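Local coordinates for putative diflavin flavoprotein A 3 (Synechocystis sp., PDB 6H0C) that probably passes electrons from NADH to oxygen, reducing it to water, and is represented here by its flavodiiron core of metallo-beta-lactamase-like and flavodoxin-like parts, at residues Thr15-Arg20 / Val64-Gln69; Ser41-Ile44 / Lys48-Leu51; Asp77-Gly82 / Leu94-Ala99; Asn113-Leu118 / Asn125-Met130. All coordinates share one frame; numbering follows the deposited sequence.

Followed from the N terminus, the four contacts trace how one sheet of the metallo-beta-lactamase-like part is built and covered. Contact 1 closes the longest loop, bringing helix 60-70 back over strand 14-21; nested inside that loop, contact 2 pairs strands 37-45 and 49-52 as a hairpin. Contacts 3 and 4 follow in series, each closing a short loop of its own: the first sets helix 86-98 against strand 78-80, the second joins helix 108-117 to edge strand 127-129. None of the loops cross. Contacts 1 and 2 meet through backbone pairing of neighbouring strands, contacts 2 and 3 likewise, whereas contacts 1 and 4 stay about 13 Å apart at their nearest atoms.

Contact 1. Residues Thr15-Arg20 / Val64-Gln69; sequences TVFRSR and VGTLIQ
F17 on strand 14-21 and L67 on helix 60-70 mark the closest backbone approach, with F17 CA 8.5 Å from L67 CA, a spacing that leaves the gap to be bridged by side chains. The phenyl group does most of the bridging. With CG beside the backbone N and anti to the carbonyl carbon (chi1 -67°), the ring reaches out of the strand toward the helix, and its far end meets one leucine branch: F17 CZ lies 3.9 Å from L67 CD1. That methyl approaches the ring obliquely, and the two side chains run at about a right angle to each other. T66 adds a lighter touch at the ring edge, where F17 CD1 is 4.5 Å from T66 CG2. The threonine hydroxyl is engaged within its own helix, bonding through OG1 to the carbonyl O of N62, and the methyl is the branch nearer the phenylalanine. On the strand side, I7 and L43 also pack against F17. R18 and R20 leave the strand on the other face, where R20 forms salt bridges with D4 and D181. An aromatic side chain from a strand pressed against a covering helix is the sheet-to-helix packing of the layered metallo-beta-lactamase fold.

Contact 2. Residues Ser41-Ile44 / Lys48-Leu51; sequences SYLI and KIAL
L43 and I49 meet on one face of the two-stranded pairing, their methyl branches slanting across each other so that L43 CD1 comes within 3.7 Å of I49 CG2. The leucine has its CG anti to the backbone N (chi1 -174°), which leans the branch over the neighbouring strand; there L43 CD1 also lies 3.3 Å from A50 O, a close approach of a methyl to a carbonyl oxygen, and 4.2 Å from L51 CB. L51 reaches back in the same manner, and its CD1 rests 3.4 Å from Y42 O. Each leucine thus covers main chain of the opposite strand. The frame beneath is a beta hairpin, strand 37-45 turning into strand 49-52, with axes 4.8 Å apart and nearly antiparallel at 175°. I44 and A50 form its hydrogen-bonded pair: I44 N donates to A50 O over 2.9 Å, and A50 N donates to I44 O in the carbonyl plane, the straighter of the two bonds with an N-H...O angle of 170°. L43 and L51 form the adjoining non-hydrogen-bonded pair. The side chains of I44 and A50 occupy the other face, toward L138 and Y78. Beyond the leucine face, L51 touches F63 of helix 60-70. At the strand's other edge, I49 N is held by the carboxylate of D77, the residue just before neighbouring strand 78-80.

Contact 3. Residues Asp77-Gly82 / Leu94-Ala99; sequences DYVILG and LLLSLA
V79 meets two successive leucines of helix 86-98 through a single methyl, and this small apolar meeting is the packed side of the contact; the open side is the outer surface of the helix. V79 CG2 lies 4.2 Å from L95 CD2 and likewise 4.2 Å from L96 CD2, so the valine methyl sits in the notch between the two leucine methyls. The leucines reach this point by different routes. L95 already points toward the strand, and its CG is anti to the backbone N (chi1 -179°); L96 leaves the helix at its flank and needs CG beside the backbone N (chi1 -64°) to swing CD2 inward. Both pack obliquely on the valine, and V79 CA stands 8.8 Å from L96 CA. The buried side continues along the sheet to the strands flanking 78-80, where L95 rests on L51 and L96 on I104. On the far side of the helix lies S97, exposed to solvent, with its hydroxyl bonded back to the K93 carbonyl; L94 and L98, partly exposed, lean toward V64 on helix 60-70. At the end of the segment, A99 O accepts a bond from N125 ND2. This is the first half of a beta-alpha-beta unit, strand 78-80 to helix 86-98. No hydrogen bond crosses between the two segments, while the main chain of V79 is tied into the sheet by bonds to T103 and I105. With apolar side chains alone meeting across it, the contact probably owes its hold to shape and the exclusion of water.

Contact 4. Residues Asn113-Leu118 / Asn125-Met130; sequences NLEKLL and NPIQVM
I127 contributes over half of the surface buried here and is touched from two directions by the helix that precedes it, by L114 and by E115. Its CG1 stands beside the backbone N and its chain runs out extended (chi2 167°), so that the terminal methyl does all the touching: I127 CD1 lies 4.3 Å from L114 CD2 and 4.3 Å from E115 CG. The two approaches make an angle of about 100° at the isoleucine methyl, one coming from the interior, the other from the surface. L114 is the buried partner. It points at the strand, and its CD2 branch offers a purely apolar surface. E115 meets the isoleucine with the aliphatic part of its side chain; CG makes the contact, and the carboxylate lies close beside the isoleucine at the exposed rim, taking no hydrogen bond from strand 127-129. The backbones stay well apart, with E115 CA 9.3 Å from I127 CA, and the helix that presents both residues finishes here: L118 N bonds to L114 O at 2.8 Å, and L118 is the first residue to leave helical geometry. Together strand 103-106, helix 108-117 and strand 127-129 make a beta-alpha-beta unit, in which strand 127-129 is the outermost strand of the sheet. I127 and V129 both rest on A111 one turn earlier in the helix, while L114 reaches past them to I104 of the adjacent strand, L81, and L92 of helix 86-98.

Contact 1. Residues Thr15-Arg20 / Val64-Gln69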
loop_
_atom_site.group_PDB
_atom_site.type_symbol
_atom_site.label_atom_id
_atom_site.label_comp_id
_atom_site.label_asym_id
_atom_site.label_seq_id
_atom_site.Cartn_x
_atom_site.Cartn_y
_atom_site.Cartn_z
ATOM N N THR A 15 13.363 19.725 -2.153
ATOM C CA THR A 15 12.820 19.731 -3.500
ATOM C C THR A 15 11.959 18.495 -3.744
ATOM O O THR A 15 12.298 17.404 -3.278
ATOM C CB THR A 15 13.949 19.771 -4.538
ATOM O OG1 THR A 15 14.854 20.834 -4.205
ATOM C CG2 THR A 15 13.391 19.975 -5.946
ATOM N N VAL A 16 10.846 18.663 -4.459
ATOM C CA VAL A 16 10.067 17.504 -4.904
ATOM C C VAL A 16 10.302 17.202 -6.391
ATOM O O VAL A 16 10.442 18.104 -7.225
ATOM C CB VAL A 16 8.555 17.685 -4.666
ATOM C CG1 VAL A 16 7.998 18.777 -5.564
ATOM C CG2 VAL A 16 7.832 16.378 -4.931
ATOM N N PHE A 17 10.383 15.918 -6.699
ATOM C CA PHE A 17 10.448 15.444 -8.076
ATOM C C PHE A 17 9.194 14.626 -8.321
ATOM O O PHE A 17 9.102 13.494 -7.842
ATOM C CB PHE A 17 11.698 14.576 -8.322
ATOM C CG PHE A 17 13.000 15.324 -8.242
ATOM C CD1 PHE A 17 13.721 15.601 -9.393
ATOM C CD2 PHE A 17 13.512 15.737 -7.021
ATOM C CE1 PHE A 17 14.931 16.294 -9.333
ATOM C CE2 PHE A 17 14.719 16.430 -6.952
ATOM C CZ PHE A 17 15.429 16.708 -8.116
ATOM N N ARG A 18 8.216 15.183 -9.028
ATOM C CA ARG A 18 6.989 14.434 -9.286
ATOM C C ARG A 18 7.064 13.747 -10.646
ATOM O O ARG A 18 6.985 14.405 -11.683
ATOM C CB ARG A 18 5.750 15.343 -9.214
ATOM C CG ARG A 18 5.657 16.166 -7.929
ATOM C CD ARG A 18 4.221 16.523 -7.584
ATOM N NE ARG A 18 3.537 17.177 -8.695
ATOM C CZ ARG A 18 2.227 17.100 -8.916
ATOM N NH1 ARG A 18 1.693 17.723 -9.963
ATOM N NH2 ARG A 18 1.449 16.399 -8.092
ATOM N N SER A 19 7.239 12.428 -10.639
ATOM C CA SER A 19 7.126 11.648 -11.870
ATOM C C SER A 19 5.651 11.543 -12.231
ATOM O O SER A 19 4.864 10.938 -11.493
ATOM C CB SER A 19 7.746 10.265 -11.708
ATOM O OG SER A 19 9.130 10.374 -11.417
ATOM N N ARG A 20 5.271 12.139 -13.356
ATOM C CA ARG A 20 3.858 12.274 -13.672
ATOM C C ARG A 20 3.451 11.405 -14.851
ATOM O O ARG A 20 4.182 11.303 -15.836
ATOM C CB ARG A 20 3.521 13.743 -13.957
ATOM C CG ARG A 20 3.963 14.712 -12.860
ATOM C CD ARG A 20 3.413 16.117 -13.092
ATOM N NE ARG A 20 3.844 16.660 -14.376
ATOM C CZ ARG A 20 3.229 17.649 -15.014
ATOM N NH1 ARG A 20 2.145 18.207 -14.483
ATOM N NH2 ARG A 20 3.693 18.079 -16.184
ATOM N N VAL A 64 15.996 8.916 -13.273
ATOM C CA VAL A 64 17.440 8.887 -13.078
ATOM C C VAL A 64 18.082 9.873 -14.041
ATOM O O VAL A 64 19.023 10.578 -13.686
ATOM C CB VAL A 64 18.026 7.476 -13.280
ATOM C CG1 VAL A 64 19.551 7.527 -13.342
ATOM C CG2 VAL A 64 17.569 6.566 -12.159
ATOM N N GLY A 65 17.536 9.935 -15.251
ATOM C CA GLY A 65 18.020 10.847 -16.268
ATOM C C GLY A 65 17.892 12.281 -15.812
ATOM O O GLY A 65 18.817 13.071 -15.969
ATOM N N THR A 66 16.747 12.608 -15.228
ATOM C CA THR A 66 16.493 13.956 -14.735
ATOM C C THR A 66 17.320 14.296 -13.499
ATOM O O THR A 66 17.917 15.368 -13.407
ATOM C CB THR A 66 15.016 14.138 -14.395
ATOM O OG1 THR A 66 14.251 14.060 -15.598
ATOM C CG2 THR A 66 14.792 15.484 -13.749
ATOM N N LEU A 67 17.347 13.373 -12.549
ATOM C CA LEU A 67 18.060 13.586 -11.298
ATOM C C LEU A 67 19.537 13.901 -11.522
ATOM O O LEU A 67 20.068 14.848 -10.948
ATOM C CB LEU A 67 17.918 12.357 -10.400
ATOM C CG LEU A 67 18.509 12.487 -8.997
ATOM C CD1 LEU A 67 17.905 13.699 -8.282
ATOM C CD2 LEU A 67 18.291 11.197 -8.194
ATOM N N ILE A 68 20.188 13.110 -12.368
ATOM C CA ILE A 68 21.613 13.267 -12.649
ATOM C C ILE A 68 21.974 14.662 -13.166
ATOM O O ILE A 68 23.121 15.101 -13.062
ATOM C CB ILE A 68 22.073 12.216 -13.668
ATOM C CG1 ILE A 68 21.974 10.824 -13.045
ATOM C CG2 ILE A 68 23.493 12.477 -14.113
ATOM C CD1 ILE A 68 22.127 9.709 -14.034
ATOM N N GLN A 69 20.992 15.370 -13.707
ATOM C CA GLN A 69 21.242 16.705 -14.214
ATOM C C GLN A 69 21.167 17.725 -13.099
ATOM O O GLN A 69 21.619 18.855 -13.254
ATOM C CB GLN A 69 20.252 17.040 -15.324
ATOM C CG GLN A 69 20.369 16.090 -16.511
ATOM C CD GLN A 69 19.466 16.468 -17.665
ATOM O OE1 GLN A 69 19.043 17.618 -17.787
ATOM N NE2 GLN A 69 19.162 15.496 -18.520
#

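Contact 2. Residues Ser41-Ile44 / Lys48-Leu51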
loop_
_atom_site.group_PDB
_atom_site.type_symbol
_atom_site.label_atom_id
_atom_site.label_comp_id
_atom_site.label_asym_id
_atom_site.label_seq_id
_atom_site.Cartn_x
_atom_site.Cartn_y
_atom_site.Cartn_z
ATOM N N SER A 41 9.048 11.847 -5.383
ATOM C CA SER A 41 10.327 11.680 -4.693
ATOM C C SER A 41 10.757 13.012 -4.099
ATOM O O SER A 41 10.464 14.063 -4.661
ATOM C CB SER A 41 11.408 11.175 -5.648
ATOM O OG SER A 41 10.923 10.131 -6.475
ATOM N N TYR A 42 11.466 12.977 -2.977
ATOM C CA TYR A 42 11.868 14.212 -2.298
ATOM C C TYR A 42 13.363 14.243 -2.009
ATOM O O TYR A 42 13.967 13.239 -1.628
ATOM C CB TYR A 42 11.081 14.385 -0.996
ATOM C CG TYR A 42 9.581 14.383 -1.208
ATOM C CD1 TYR A 42 8.859 13.189 -1.180
ATOM C CD2 TYR A 42 8.885 15.569 -1.461
ATOM C CE1 TYR A 42 7.486 13.172 -1.380
ATOM C CE2 TYR A 42 7.501 15.561 -1.666
ATOM C CZ TYR A 42 6.814 14.357 -1.625
ATOM O OH TYR A 42 5.453 14.329 -1.816
ATOM N N LEU A 43 13.960 15.410 -2.204
ATOM C CA LEU A 43 15.375 15.594 -1.940
ATOM C C LEU A 43 15.590 16.657 -0.866
ATOM O O LEU A 43 15.187 17.816 -1.033
ATOM C CB LEU A 43 16.100 15.981 -3.224
ATOM C CG LEU A 43 17.615 16.067 -3.137
ATOM C CD1 LEU A 43 18.197 14.689 -2.904
ATOM C CD2 LEU A 43 18.147 16.668 -4.416
ATOM N N ILE A 44 16.180 16.247 0.254
ATOM C CA ILE A 44 16.671 17.196 1.237
ATOM C C ILE A 44 18.179 17.282 1.097
ATOM O O ILE A 44 18.895 16.295 1.272
ATOM C CB ILE A 44 16.327 16.810 2.681
ATOM C CG1 ILE A 44 14.823 16.616 2.857
ATOM C CG2 ILE A 44 16.817 17.889 3.645
ATOM C CD1 ILE A 44 14.439 16.159 4.256
ATOM N N LYS A 48 24.044 16.815 4.925
ATOM C CA LYS A 48 23.953 15.536 4.252
ATOM C C LYS A 48 22.794 15.573 3.271
ATOM O O LYS A 48 21.901 16.408 3.388
ATOM C CB LYS A 48 23.809 14.407 5.263
ATOM C CG LYS A 48 25.096 14.206 6.036
ATOM C CD LYS A 48 25.151 12.903 6.775
ATOM C CE LYS A 48 26.560 12.671 7.258
ATOM N NZ LYS A 48 27.499 12.804 6.111
ATOM N N ILE A 49 22.834 14.684 2.286
ATOM C CA ILE A 49 21.844 14.680 1.220
ATOM C C ILE A 49 21.038 13.398 1.256
ATOM O O ILE A 49 21.603 12.302 1.237
ATOM C CB ILE A 49 22.505 14.831 -0.158
ATOM C CG1 ILE A 49 23.297 16.139 -0.208
ATOM C CG2 ILE A 49 21.459 14.761 -1.262
ATOM C CD1 ILE A 49 24.046 16.347 -1.495
ATOM N N ALA A 50 19.717 13.541 1.315
ATOM C CA ALA A 50 18.822 12.385 1.379
ATOM C C ALA A 50 17.793 12.451 0.270
ATOM O O ALA A 50 17.230 13.515 -0.004
ATOM C CB ALA A 50 18.130 12.305 2.731
ATOM N N LEU A 51 17.563 11.306 -0.365
ATOM C CA LEU A 51 16.539 11.170 -1.389
ATOM C C LEU A 51 15.451 10.219 -0.901
ATOM O O LEU A 51 15.743 9.065 -0.564
ATOM C CB LEU A 51 17.140 10.650 -2.699
ATOM C CG LEU A 51 16.129 10.367 -3.814
ATOM C CD1 LEU A 51 15.468 11.655 -4.273
ATOM C CD2 LEU A 51 16.790 9.656 -4.980
#

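Contact 3. Residues Asp77-Gly82 / Leu94-Ala99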
loop_
_atom_site.group_PDB
_atom_site.type_symbol
_atom_site.label_atom_id
_atom_site.label_comp_id
_atom_site.label_asym_id
_atom_site.label_seq_id
_atom_site.Cartn_x
_atom_site.Cartn_y
_atom_site.Cartn_z
ATOM N N ASP A 77 24.004 10.898 0.152
ATOM C CA ASP A 77 24.308 10.211 1.404
ATOM C C ASP A 77 23.289 9.133 1.753
ATOM O O ASP A 77 23.659 8.056 2.237
ATOM C CB ASP A 77 24.391 11.207 2.560
ATOM C CG ASP A 77 25.560 12.156 2.424
ATOM O OD1 ASP A 77 26.711 11.690 2.539
ATOM O OD2 ASP A 77 25.332 13.365 2.212
ATOM N N TYR A 78 22.007 9.428 1.526
ATOM C CA TYR A 78 20.942 8.532 1.971
ATOM C C TYR A 78 19.859 8.327 0.943
ATOM O O TYR A 78 19.473 9.266 0.234
ATOM C CB TYR A 78 20.294 9.053 3.256
ATOM C CG TYR A 78 21.258 9.167 4.412
ATOM C CD1 TYR A 78 21.727 8.030 5.069
ATOM C CD2 TYR A 78 21.695 10.412 4.851
ATOM C CE1 TYR A 78 22.609 8.131 6.124
ATOM C CE2 TYR A 78 22.575 10.521 5.904
ATOM C CZ TYR A 78 23.027 9.378 6.538
ATOM O OH TYR A 78 23.901 9.489 7.592
ATOM N N VAL A 79 19.364 7.093 0.876
ATOM C CA VAL A 79 18.118 6.827 0.177
ATOM C C VAL A 79 17.088 6.307 1.188
ATOM O O VAL A 79 17.243 5.229 1.773
ATOM C CB VAL A 79 18.306 5.841 -0.992
ATOM C CG1 VAL A 79 16.965 5.585 -1.673
ATOM C CG2 VAL A 79 19.291 6.409 -1.991
ATOM N N ILE A 80 16.046 7.108 1.403
ATOM C CA ILE A 80 15.039 6.806 2.402
ATOM C C ILE A 80 13.811 6.207 1.722
ATOM O O ILE A 80 13.274 6.790 0.771
ATOM C CB ILE A 80 14.659 8.075 3.199
ATOM C CG1 ILE A 80 15.903 8.685 3.839
ATOM C CG2 ILE A 80 13.625 7.758 4.267
ATOM C CD1 ILE A 80 15.612 9.930 4.659
ATOM N N LEU A 81 13.379 5.037 2.191
ATOM C CA LEU A 81 12.248 4.347 1.570
ATOM C C LEU A 81 11.029 4.377 2.482
ATOM O O LEU A 81 11.088 3.883 3.615
ATOM C CB LEU A 81 12.607 2.894 1.237
ATOM C CG LEU A 81 13.839 2.694 0.370
ATOM C CD1 LEU A 81 14.188 1.222 0.255
ATOM C CD2 LEU A 81 13.590 3.299 -0.996
ATOM N N GLY A 82 9.932 4.952 1.989
ATOM C CA GLY A 82 8.674 4.974 2.728
ATOM C C GLY A 82 7.937 3.642 2.632
ATOM O O GLY A 82 7.049 3.348 3.438
ATOM N N LEU A 94 19.400 0.478 -10.175
ATOM C CA LEU A 94 20.115 1.404 -11.037
ATOM C C LEU A 94 20.673 2.564 -10.228
ATOM O O LEU A 94 21.851 2.883 -10.332
ATOM C CB LEU A 94 19.207 1.927 -12.149
ATOM C CG LEU A 94 19.861 2.975 -13.046
ATOM C CD1 LEU A 94 21.092 2.390 -13.712
ATOM C CD2 LEU A 94 18.873 3.500 -14.077
ATOM N N LEU A 95 19.822 3.191 -9.421
ATOM C CA LEU A 95 20.230 4.342 -8.618
ATOM C C LEU A 95 21.434 4.039 -7.714
ATOM O O LEU A 95 22.368 4.839 -7.597
ATOM C CB LEU A 95 19.054 4.828 -7.763
ATOM C CG LEU A 95 19.338 6.040 -6.880
ATOM C CD1 LEU A 95 19.694 7.212 -7.762
ATOM C CD2 LEU A 95 18.146 6.372 -6.006
ATOM N N LEU A 96 21.404 2.881 -7.068
ATOM C CA LEU A 96 22.460 2.523 -6.129
ATOM C C LEU A 96 23.743 2.146 -6.862
ATOM O O LEU A 96 24.826 2.228 -6.290
ATOM C CB LEU A 96 22.000 1.386 -5.214
ATOM C CG LEU A 96 20.830 1.795 -4.316
ATOM C CD1 LEU A 96 20.476 0.707 -3.326
ATOM C CD2 LEU A 96 21.173 3.073 -3.595
ATOM N N SER A 97 23.625 1.745 -8.127
ATOM C CA SER A 97 24.801 1.529 -8.971
ATOM C C SER A 97 25.540 2.840 -9.162
ATOM O O SER A 97 26.764 2.880 -9.186
ATOM C CB SER A 97 24.413 0.950 -10.333
ATOM O OG SER A 97 23.925 -0.374 -10.212
ATOM N N LEU A 98 24.774 3.914 -9.289
ATOM C CA LEU A 98 25.317 5.244 -9.511
ATOM C C LEU A 98 25.669 5.959 -8.219
ATOM O O LEU A 98 26.361 6.968 -8.231
ATOM C CB LEU A 98 24.312 6.082 -10.284
ATOM C CG LEU A 98 24.096 5.667 -11.730
ATOM C CD1 LEU A 98 22.698 6.051 -12.186
ATOM C CD2 LEU A 98 25.149 6.355 -12.576
ATOM N N ALA A 99 25.163 5.455 -7.105
ATOM C CA ALA A 99 25.442 6.059 -5.811
ATOM C C ALA A 99 25.843 4.973 -4.814
ATOM O O ALA A 99 25.158 4.739 -3.820
ATOM C CB ALA A 99 24.230 6.837 -5.317
#

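Contact 4. Residues Asn113-Leu118 / Asn125-Met130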
loop_
_atom_site.group_PDB
_atom_site.type_symbol
_atom_site.label_atom_id
_atom_site.label_comp_id
_atom_site.label_asym_id
_atom_site.label_seq_id
_atom_site.Cartn_x
_atom_site.Cartn_y
_atom_site.Cartn_z
ATOM N N ASN A 113 12.285 -7.339 3.407
ATOM C CA ASN A 113 11.783 -7.409 2.038
ATOM C C ASN A 113 12.899 -7.140 1.017
ATOM O O ASN A 113 13.154 -7.946 0.106
ATOM C CB ASN A 113 10.630 -6.409 1.872
ATOM C CG ASN A 113 9.855 -6.610 0.586
ATOM O OD1 ASN A 113 10.058 -7.595 -0.132
ATOM N ND2 ASN A 113 8.948 -5.679 0.292
ATOM N N LEU A 114 13.579 -6.012 1.205
ATOM C CA LEU A 114 14.628 -5.551 0.303
ATOM C C LEU A 114 15.782 -6.548 0.186
ATOM O O LEU A 114 16.373 -6.705 -0.882
ATOM C CB LEU A 114 15.148 -4.198 0.784
ATOM C CG LEU A 114 15.872 -3.290 -0.205
ATOM C CD1 LEU A 114 15.004 -3.014 -1.410
ATOM C CD2 LEU A 114 16.261 -1.992 0.488
ATOM N N GLU A 115 16.102 -7.220 1.286
ATOM C CA GLU A 115 17.171 -8.212 1.278
ATOM C C GLU A 115 16.810 -9.367 0.351
ATOM O O GLU A 115 17.644 -9.845 -0.409
ATOM C CB GLU A 115 17.460 -8.714 2.699
ATOM C CG GLU A 115 18.130 -7.656 3.594
ATOM C CD GLU A 115 18.286 -8.089 5.051
ATOM O OE1 GLU A 115 18.577 -7.211 5.896
ATOM O OE2 GLU A 115 18.116 -9.295 5.349
ATOM N N LYS A 116 15.560 -9.806 0.388
ATOM C CA LYS A 116 15.128 -10.830 -0.554
ATOM C C LYS A 116 15.107 -10.252 -1.966
ATOM O O LYS A 116 15.722 -10.811 -2.864
ATOM C CB LYS A 116 13.757 -11.395 -0.168
ATOM C CG LYS A 116 13.769 -12.141 1.170
ATOM C CD LYS A 116 12.480 -12.916 1.417
ATOM C CE LYS A 116 11.273 -11.993 1.544
ATOM N NZ LYS A 116 11.264 -11.222 2.823
ATOM N N LEU A 117 14.432 -9.115 -2.148
ATOM C CA LEU A 117 14.289 -8.484 -3.465
ATOM C C LEU A 117 15.609 -8.228 -4.188
ATOM O O LEU A 117 15.677 -8.338 -5.406
ATOM C CB LEU A 117 13.540 -7.161 -3.339
ATOM C CG LEU A 117 12.062 -7.262 -2.978
ATOM C CD1 LEU A 117 11.418 -5.881 -2.905
ATOM C CD2 LEU A 117 11.362 -8.128 -4.000
ATOM N N LEU A 118 16.649 -7.871 -3.445
ATOM C CA LEU A 118 17.945 -7.574 -4.049
ATOM C C LEU A 118 18.945 -8.695 -3.824
ATOM O O LEU A 118 20.152 -8.502 -4.013
ATOM C CB LEU A 118 18.517 -6.273 -3.489
ATOM C CG LEU A 118 17.814 -5.001 -3.938
ATOM C CD1 LEU A 118 18.493 -3.809 -3.304
ATOM C CD2 LEU A 118 17.821 -4.899 -5.459
ATOM N N ASN A 125 24.844 -1.793 -0.921
ATOM C CA ASN A 125 24.786 -0.622 -0.059
ATOM C C ASN A 125 24.313 -1.053 1.309
ATOM O O ASN A 125 23.445 -1.920 1.418
ATOM C CB ASN A 125 23.840 0.442 -0.614
ATOM C CG ASN A 125 24.272 0.955 -1.956
ATOM O OD1 ASN A 125 24.309 0.210 -2.933
ATOM N ND2 ASN A 125 24.587 2.238 -2.021
ATOM N N PRO A 126 24.874 -0.448 2.360
ATOM C CA PRO A 126 24.426 -0.819 3.699
ATOM C C PRO A 126 23.001 -0.325 3.945
ATOM O O PRO A 126 22.562 0.664 3.346
ATOM C CB PRO A 126 25.434 -0.116 4.610
ATOM C CG PRO A 126 25.831 1.089 3.839
ATOM C CD PRO A 126 25.837 0.664 2.385
ATOM N N ILE A 127 22.288 -1.042 4.803
ATOM C CA ILE A 127 20.945 -0.676 5.219
ATOM C C ILE A 127 20.961 -0.284 6.683
ATOM O O ILE A 127 21.469 -1.031 7.525
ATOM C CB ILE A 127 19.952 -1.833 5.027
ATOM C CG1 ILE A 127 19.806 -2.177 3.548
ATOM C CG2 ILE A 127 18.602 -1.486 5.640
ATOM C CD1 ILE A 127 19.091 -3.495 3.300
ATOM N N GLN A 128 20.415 0.885 6.990
ATOM C CA GLN A 128 20.228 1.269 8.379
ATOM C C GLN A 128 18.736 1.250 8.705
ATOM O O GLN A 128 17.960 2.048 8.172
ATOM C CB GLN A 128 20.835 2.643 8.655
ATOM C CG GLN A 128 20.776 3.064 10.122
ATOM C CD GLN A 128 21.451 4.408 10.379
ATOM O OE1 GLN A 128 22.350 4.823 9.640
ATOM N NE2 GLN A 128 21.010 5.097 11.426
ATOM N N VAL A 129 18.339 0.322 9.571
ATOM C CA VAL A 129 16.939 0.168 9.950
ATOM C C VAL A 129 16.489 1.237 10.944
ATOM O O VAL A 129 17.180 1.540 11.914
ATOM C CB VAL A 129 16.688 -1.218 10.550
ATOM C CG1 VAL A 129 15.267 -1.328 11.045
ATOM C CG2 VAL A 129 16.975 -2.288 9.510
ATOM N N MET A 130 15.319 1.810 10.693
ATOM C CA MET A 130 14.761 2.816 11.585
ATOM C C MET A 130 13.476 2.323 12.261
ATOM O O MET A 130 12.600 1.712 11.633
ATOM C CB MET A 130 14.502 4.121 10.825
ATOM C CG MET A 130 15.765 4.798 10.278
ATOM S SD MET A 130 16.883 5.376 11.584
ATOM C CE MET A 130 17.973 6.462 10.660
#